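Local atomic coordinates of mitochondrial import inner membrane translocase subunit TIM21 (Saccharomyces cerevisiae, PDB entry 2CIU), a protein that helps move presequence-bearing proteins across the mitochondrial inner membrane, as a TIM23 complex subunit that keeps the TOM and TIM23 complexes in close contact. Residues A14-L28 with M105-I118. Residues are numbered along the deposited sequence; the frame is centred on the assembly and turned at random.
Sequences AVSMVEKNKDIRSLL and MYVDVPGEKRYYLI
Tyr115 meets the helical layer with its ring and its hydroxyl at once, in a worked example of how two successive helices pack on one face of a curled antiparallel sheet, at its last two strands, in the intermembrane-space domain of Tim21. Here the end of helix 6-20 and helix 22-27 pack on strands 101-108 and 115-116, which are joined by a loop holding a type II turn from Val109 to Glu112. With CG anti to the backbone N (chi1 -167°), the Tyr115 ring is laid against Ile24 and Asp23 of helix 22-27; CD1 of Ile24 approaches it obliquely, 3.5 Å from Tyr115 CD2, and CD1 of Leu27 lies near its CB. At the far end Asp23 crosses the tyrosine at about a right angle and accepts a hydrogen bond from Tyr115 OH on the anti lone pair of OD2, at 2.7 Å. A phenylalanine here would probably keep much of this apolar contact but leave the Asp23 carboxylate without its phenolic donor. Asn21, the N-cap of helix 22-27, turns OD1 back to accept from Ile24 N at 2.8 Å, which fixes the amide; its ND2 meets Leu117 CD2 as the two side chains slide past each other in opposite directions. The other branch of Leu117, CD1, lies 3.6 Å from Val18 CG2. Earlier in helix 6-20, the extended chain of Met105 brings its CE tightly against Ala14 CB, while Met17, bent at chi3 (57°), sets its own CE against both Met105 SD and Ile118 CD1. Leu117 and Ile118 form a classic beta bulge, both donating backbone N-H groups to Met105 O. At the loop end, Leu27 CD2 rests against the bent Glu112 side chain, and one water donates to both Leu27 O and Glu112 OE2, 2.7 Å from each.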
loop_
_atom_site.group_PDB
_atom_site.type_symbol
_atom_site.label_atom_id
_atom_site.label_comp_id
_atom_site.label_asym_id
_atom_site.label_seq_id
_atom_site.Cartn_x
_atom_site.Cartn_y
_atom_site.Cartn_z
ATOM N N ALA A 14 -2.343 -5.953 3.157
ATOM C CA ALA A 14 -2.147 -4.996 2.085
ATOM C C ALA A 14 -1.031 -5.363 1.112
ATOM O O ALA A 14 -1.220 -5.306 -0.096
ATOM C CB ALA A 14 -1.893 -3.610 2.681
ATOM N N VAL A 15 0.126 -5.747 1.637
ATOM C CA VAL A 15 1.238 -6.080 0.765
ATOM C C VAL A 15 0.914 -7.333 -0.045
ATOM O O VAL A 15 1.358 -7.478 -1.186
ATOM C CB VAL A 15 2.554 -6.253 1.575
ATOM C CG1 VAL A 15 2.525 -7.554 2.379
ATOM C CG2 VAL A 15 3.742 -6.204 0.638
ATOM N N SER A 16 0.116 -8.226 0.529
ATOM C CA SER A 16 -0.253 -9.433 -0.196
ATOM C C SER A 16 -1.123 -9.091 -1.397
ATOM O O SER A 16 -0.978 -9.683 -2.466
ATOM C CB SER A 16 -0.963 -10.413 0.732
ATOM O OG SER A 16 -0.056 -10.883 1.712
ATOM N N MET A 17 -2.021 -8.121 -1.236
ATOM C CA MET A 17 -2.880 -7.696 -2.335
ATOM C C MET A 17 -2.061 -7.082 -3.465
ATOM O O MET A 17 -2.314 -7.322 -4.642
ATOM C CB MET A 17 -3.870 -6.640 -1.865
ATOM C CG MET A 17 -4.899 -7.104 -0.882
ATOM S SD MET A 17 -5.828 -5.651 -0.353
ATOM C CE MET A 17 -6.385 -5.076 -1.907
ATOM N N VAL A 18 -1.095 -6.254 -3.094
ATOM C CA VAL A 18 -0.246 -5.589 -4.064
ATOM C C VAL A 18 0.582 -6.581 -4.867
ATOM O O VAL A 18 0.653 -6.507 -6.092
ATOM C CB VAL A 18 0.703 -4.609 -3.348
ATOM C CG1 VAL A 18 1.650 -3.957 -4.352
ATOM C CG2 VAL A 18 -0.117 -3.572 -2.594
ATOM N N GLU A 19 1.203 -7.505 -4.149
ATOM C CA GLU A 19 2.068 -8.514 -4.746
ATOM C C GLU A 19 1.354 -9.434 -5.725
ATOM O O GLU A 19 1.943 -9.872 -6.714
ATOM C CB GLU A 19 2.708 -9.344 -3.634
ATOM C CG GLU A 19 3.582 -10.480 -4.111
ATOM C CD GLU A 19 4.069 -11.318 -2.961
ATOM O OE1 GLU A 19 3.217 -11.842 -2.211
ATOM O OE2 GLU A 19 5.300 -11.450 -2.804
ATOM N N LYS A 20 0.086 -9.726 -5.455
ATOM C CA LYS A 20 -0.679 -10.621 -6.321
ATOM C C LYS A 20 -1.372 -9.912 -7.477
ATOM O O LYS A 20 -1.961 -10.556 -8.344
ATOM C CB LYS A 20 -1.721 -11.387 -5.498
ATOM N N ASN A 21 -1.295 -8.585 -7.510
ATOM C CA ASN A 21 -1.955 -7.841 -8.572
ATOM C C ASN A 21 -1.131 -7.811 -9.853
ATOM O O ASN A 21 -0.054 -7.216 -9.894
ATOM C CB ASN A 21 -2.247 -6.413 -8.104
ATOM C CG ASN A 21 -3.024 -5.623 -9.124
ATOM O OD1 ASN A 21 -2.489 -5.217 -10.152
ATOM N ND2 ASN A 21 -4.308 -5.411 -8.850
ATOM N N LYS A 22 -1.650 -8.448 -10.901
ATOM C CA LYS A 22 -0.960 -8.502 -12.187
ATOM C C LYS A 22 -0.541 -7.143 -12.742
ATOM O O LYS A 22 0.585 -6.982 -13.222
ATOM C CB LYS A 22 -1.830 -9.222 -13.224
ATOM N N ASP A 23 -1.443 -6.168 -12.691
ATOM C CA ASP A 23 -1.122 -4.839 -13.204
ATOM C C ASP A 23 0.022 -4.194 -12.435
ATOM O O ASP A 23 0.897 -3.577 -13.036
ATOM C CB ASP A 23 -2.346 -3.918 -13.146
ATOM C CG ASP A 23 -3.365 -4.226 -14.231
ATOM O OD1 ASP A 23 -2.954 -4.567 -15.360
ATOM O OD2 ASP A 23 -4.578 -4.108 -13.962
ATOM N N ILE A 24 0.010 -4.331 -11.113
ATOM C CA ILE A 24 1.066 -3.747 -10.288
ATOM C C ILE A 24 2.401 -4.429 -10.578
ATOM O O ILE A 24 3.440 -3.766 -10.679
ATOM C CB ILE A 24 0.762 -3.874 -8.777
ATOM C CG1 ILE A 24 -0.514 -3.099 -8.426
ATOM C CG2 ILE A 24 1.940 -3.337 -7.970
ATOM C CD1 ILE A 24 -0.426 -1.630 -8.746
ATOM N N ARG A 25 2.373 -5.752 -10.724
ATOM C CA ARG A 25 3.609 -6.468 -11.019
ATOM C C ARG A 25 4.179 -5.974 -12.344
ATOM O O ARG A 25 5.390 -5.889 -12.513
ATOM C CB ARG A 25 3.363 -7.979 -11.084
ATOM C CG ARG A 25 2.975 -8.601 -9.753
ATOM C CD ARG A 25 3.011 -10.131 -9.827
ATOM N NE ARG A 25 4.380 -10.634 -9.901
ATOM C CZ ARG A 25 5.170 -10.818 -8.850
ATOM N NH1 ARG A 25 4.736 -10.550 -7.626
ATOM N NH2 ARG A 25 6.407 -11.272 -9.021
ATOM N N SER A 26 3.299 -5.636 -13.282
ATOM C CA SER A 26 3.734 -5.136 -14.574
ATOM C C SER A 26 4.354 -3.750 -14.418
ATOM O O SER A 26 5.365 -3.447 -15.046
ATOM C CB SER A 26 2.550 -5.074 -15.544
ATOM O OG SER A 26 2.963 -4.623 -16.820
ATOM N N LEU A 27 3.743 -2.907 -13.584
ATOM C CA LEU A 27 4.276 -1.568 -13.356
ATOM C C LEU A 27 5.647 -1.643 -12.692
ATOM O O LEU A 27 6.505 -0.791 -12.918
ATOM C CB LEU A 27 3.321 -0.745 -12.472
ATOM C CG LEU A 27 1.929 -0.452 -13.046
ATOM C CD1 LEU A 27 1.123 0.369 -12.031
ATOM C CD2 LEU A 27 2.055 0.296 -14.358
ATOM N N LEU A 28 5.855 -2.670 -11.874
ATOM C CA LEU A 28 7.127 -2.851 -11.186
ATOM C C LEU A 28 8.141 -3.547 -12.090
ATOM O O LEU A 28 9.295 -3.715 -11.711
ATOM C CB LEU A 28 6.932 -3.679 -9.916
ATOM C CG LEU A 28 6.240 -2.992 -8.736
ATOM C CD1 LEU A 28 5.890 -4.034 -7.682
ATOM C CD2 LEU A 28 7.152 -1.917 -8.160
ATOM N N MET A 105 -6.810 2.645 -1.328
ATOM C CA MET A 105 -5.499 2.030 -1.447
ATOM C C MET A 105 -4.959 2.249 -2.849
ATOM O O MET A 105 -5.611 1.916 -3.839
ATOM C CB MET A 105 -5.572 0.539 -1.120
ATOM C CG MET A 105 -4.204 -0.121 -1.148
ATOM S SD MET A 105 -4.312 -1.897 -0.787
ATOM C CE MET A 105 -2.678 -2.166 -0.235
ATOM N N TYR A 106 -3.784 2.864 -2.945
ATOM C CA TYR A 106 -3.211 3.092 -4.253
ATOM C C TYR A 106 -1.714 2.861 -4.230
ATOM O O TYR A 106 -1.086 2.780 -3.166
ATOM C CB TYR A 106 -3.564 4.497 -4.782
ATOM C CG TYR A 106 -2.989 5.667 -4.004
ATOM C CD1 TYR A 106 -1.655 6.055 -4.159
ATOM C CD2 TYR A 106 -3.787 6.384 -3.114
ATOM C CE1 TYR A 106 -1.127 7.135 -3.442
ATOM C CE2 TYR A 106 -3.275 7.459 -2.395
ATOM C CZ TYR A 106 -1.953 7.829 -2.558
ATOM O OH TYR A 106 -1.446 8.869 -1.812
ATOM N N VAL A 107 -1.155 2.728 -5.422
ATOM C CA VAL A 107 0.258 2.460 -5.575
ATOM C C VAL A 107 0.866 3.417 -6.556
ATOM O O VAL A 107 0.359 3.575 -7.666
ATOM C CB VAL A 107 0.484 1.028 -6.102
ATOM C CG1 VAL A 107 1.971 0.756 -6.222
ATOM C CG2 VAL A 107 -0.195 0.035 -5.186
ATOM N N ASP A 108 1.949 4.060 -6.137
ATOM C CA ASP A 108 2.659 5.006 -6.982
ATOM C C ASP A 108 4.011 4.443 -7.404
ATOM O O ASP A 108 4.876 4.230 -6.558
ATOM C CB ASP A 108 2.930 6.322 -6.237
ATOM C CG ASP A 108 1.694 7.205 -6.104
ATOM O OD1 ASP A 108 0.748 7.062 -6.904
ATOM O OD2 ASP A 108 1.697 8.068 -5.196
ATOM N N VAL A 109 4.186 4.216 -8.704
ATOM C CA VAL A 109 5.454 3.739 -9.253
ATOM C C VAL A 109 5.960 4.889 -10.120
ATOM O O VAL A 109 5.221 5.417 -10.951
ATOM C CB VAL A 109 5.266 2.497 -10.130
ATOM C CG1 VAL A 109 6.615 2.077 -10.711
ATOM C CG2 VAL A 109 4.643 1.367 -9.313
ATOM N N PRO A 110 7.219 5.306 -9.938
ATOM C CA PRO A 110 7.707 6.419 -10.759
ATOM C C PRO A 110 7.515 6.237 -12.258
ATOM O O PRO A 110 7.833 5.182 -12.820
ATOM C CB PRO A 110 9.179 6.519 -10.362
ATOM C CG PRO A 110 9.161 6.095 -8.940
ATOM C CD PRO A 110 8.240 4.890 -8.959
ATOM N N GLY A 111 6.984 7.276 -12.899
ATOM C CA GLY A 111 6.762 7.236 -14.331
ATOM C C GLY A 111 5.484 6.542 -14.750
ATOM O O GLY A 111 5.205 6.418 -15.943
ATOM N N GLU A 112 4.708 6.082 -13.776
ATOM C CA GLU A 112 3.455 5.406 -14.065
ATOM C C GLU A 112 2.297 6.148 -13.421
ATOM O O GLU A 112 2.470 6.854 -12.432
ATOM C CB GLU A 112 3.468 3.980 -13.521
ATOM C CG GLU A 112 4.654 3.120 -13.985
ATOM C CD GLU A 112 4.643 2.841 -15.476
ATOM O OE1 GLU A 112 3.541 2.723 -16.055
ATOM O OE2 GLU A 112 5.742 2.721 -16.063
ATOM N N LYS A 113 1.105 5.963 -13.977
ATOM C CA LYS A 113 -0.073 6.609 -13.431
ATOM C C LYS A 113 -0.405 5.950 -12.105
ATOM O O LYS A 113 -0.257 4.731 -11.957
ATOM C CB LYS A 113 -1.257 6.451 -14.389
ATOM C CG LYS A 113 -2.525 7.138 -13.910
ATOM C CD LYS A 113 -3.583 7.136 -14.998
ATOM C CE LYS A 113 -4.794 7.954 -14.573
ATOM N NZ LYS A 113 -5.824 8.009 -15.649
ATOM N N ARG A 114 -0.838 6.755 -11.136
ATOM C CA ARG A 114 -1.214 6.224 -9.835
ATOM C C ARG A 114 -2.247 5.129 -10.057
ATOM O O ARG A 114 -3.231 5.327 -10.777
ATOM C CB ARG A 114 -1.801 7.337 -8.961
ATOM C CG ARG A 114 -2.441 6.852 -7.693
ATOM C CD ARG A 114 -2.707 8.035 -6.778
ATOM N NE ARG A 114 -1.460 8.642 -6.319
ATOM C CZ ARG A 114 -1.402 9.750 -5.584
ATOM N NH1 ARG A 114 -2.528 10.373 -5.246
ATOM N NH2 ARG A 114 -0.235 10.209 -5.167
ATOM N N TYR A 115 -2.031 3.975 -9.429
ATOM C CA TYR A 115 -2.919 2.837 -9.587
ATOM C C TYR A 115 -3.740 2.544 -8.340
ATOM O O TYR A 115 -3.192 2.244 -7.282
ATOM C CB TYR A 115 -2.090 1.600 -9.954
ATOM C CG TYR A 115 -2.907 0.436 -10.431
ATOM C CD1 TYR A 115 -3.018 0.156 -11.793
ATOM C CD2 TYR A 115 -3.588 -0.375 -9.529
ATOM C CE1 TYR A 115 -3.794 -0.908 -12.240
ATOM C CE2 TYR A 115 -4.362 -1.443 -9.967
ATOM C CZ TYR A 115 -4.460 -1.701 -11.319
ATOM O OH TYR A 115 -5.235 -2.755 -11.742
ATOM N N TYR A 116 -5.060 2.627 -8.461
ATOM C CA TYR A 116 -5.918 2.351 -7.317
ATOM C C TYR A 116 -6.345 0.895 -7.215
ATOM O O TYR A 116 -6.967 0.351 -8.127
ATOM C CB TYR A 116 -7.175 3.234 -7.368
ATOM C CG TYR A 116 -6.935 4.649 -6.901
ATOM C CD1 TYR A 116 -7.226 5.019 -5.589
ATOM C CD2 TYR A 116 -6.371 5.602 -7.750
ATOM C CE1 TYR A 116 -6.958 6.307 -5.127
ATOM C CE2 TYR A 116 -6.098 6.899 -7.298
ATOM C CZ TYR A 116 -6.393 7.237 -5.985
ATOM O OH TYR A 116 -6.093 8.496 -5.517
ATOM N N LEU A 117 -5.986 0.261 -6.109
ATOM C CA LEU A 117 -6.394 -1.112 -5.851
ATOM C C LEU A 117 -7.781 -1.043 -5.230
ATOM O O LEU A 117 -8.628 -1.899 -5.465
ATOM C CB LEU A 117 -5.430 -1.801 -4.885
ATOM C CG LEU A 117 -4.072 -2.194 -5.473
ATOM C CD1 LEU A 117 -3.178 -2.759 -4.371
ATOM C CD2 LEU A 117 -4.274 -3.217 -6.580
ATOM N N ILE A 118 -8.004 -0.012 -4.424
ATOM C CA ILE A 118 -9.294 0.175 -3.785
ATOM C C ILE A 118 -9.668 1.634 -3.946
ATOM O O ILE A 118 -9.001 2.517 -3.406
ATOM C CB ILE A 118 -9.236 -0.205 -2.291
ATOM C CG1 ILE A 118 -8.937 -1.704 -2.177
ATOM C CG2 ILE A 118 -10.554 0.148 -1.599
ATOM C CD1 ILE A 118 -8.786 -2.216 -0.778
HETATM O O HOH W 1 7.283 0.747 -15.005
#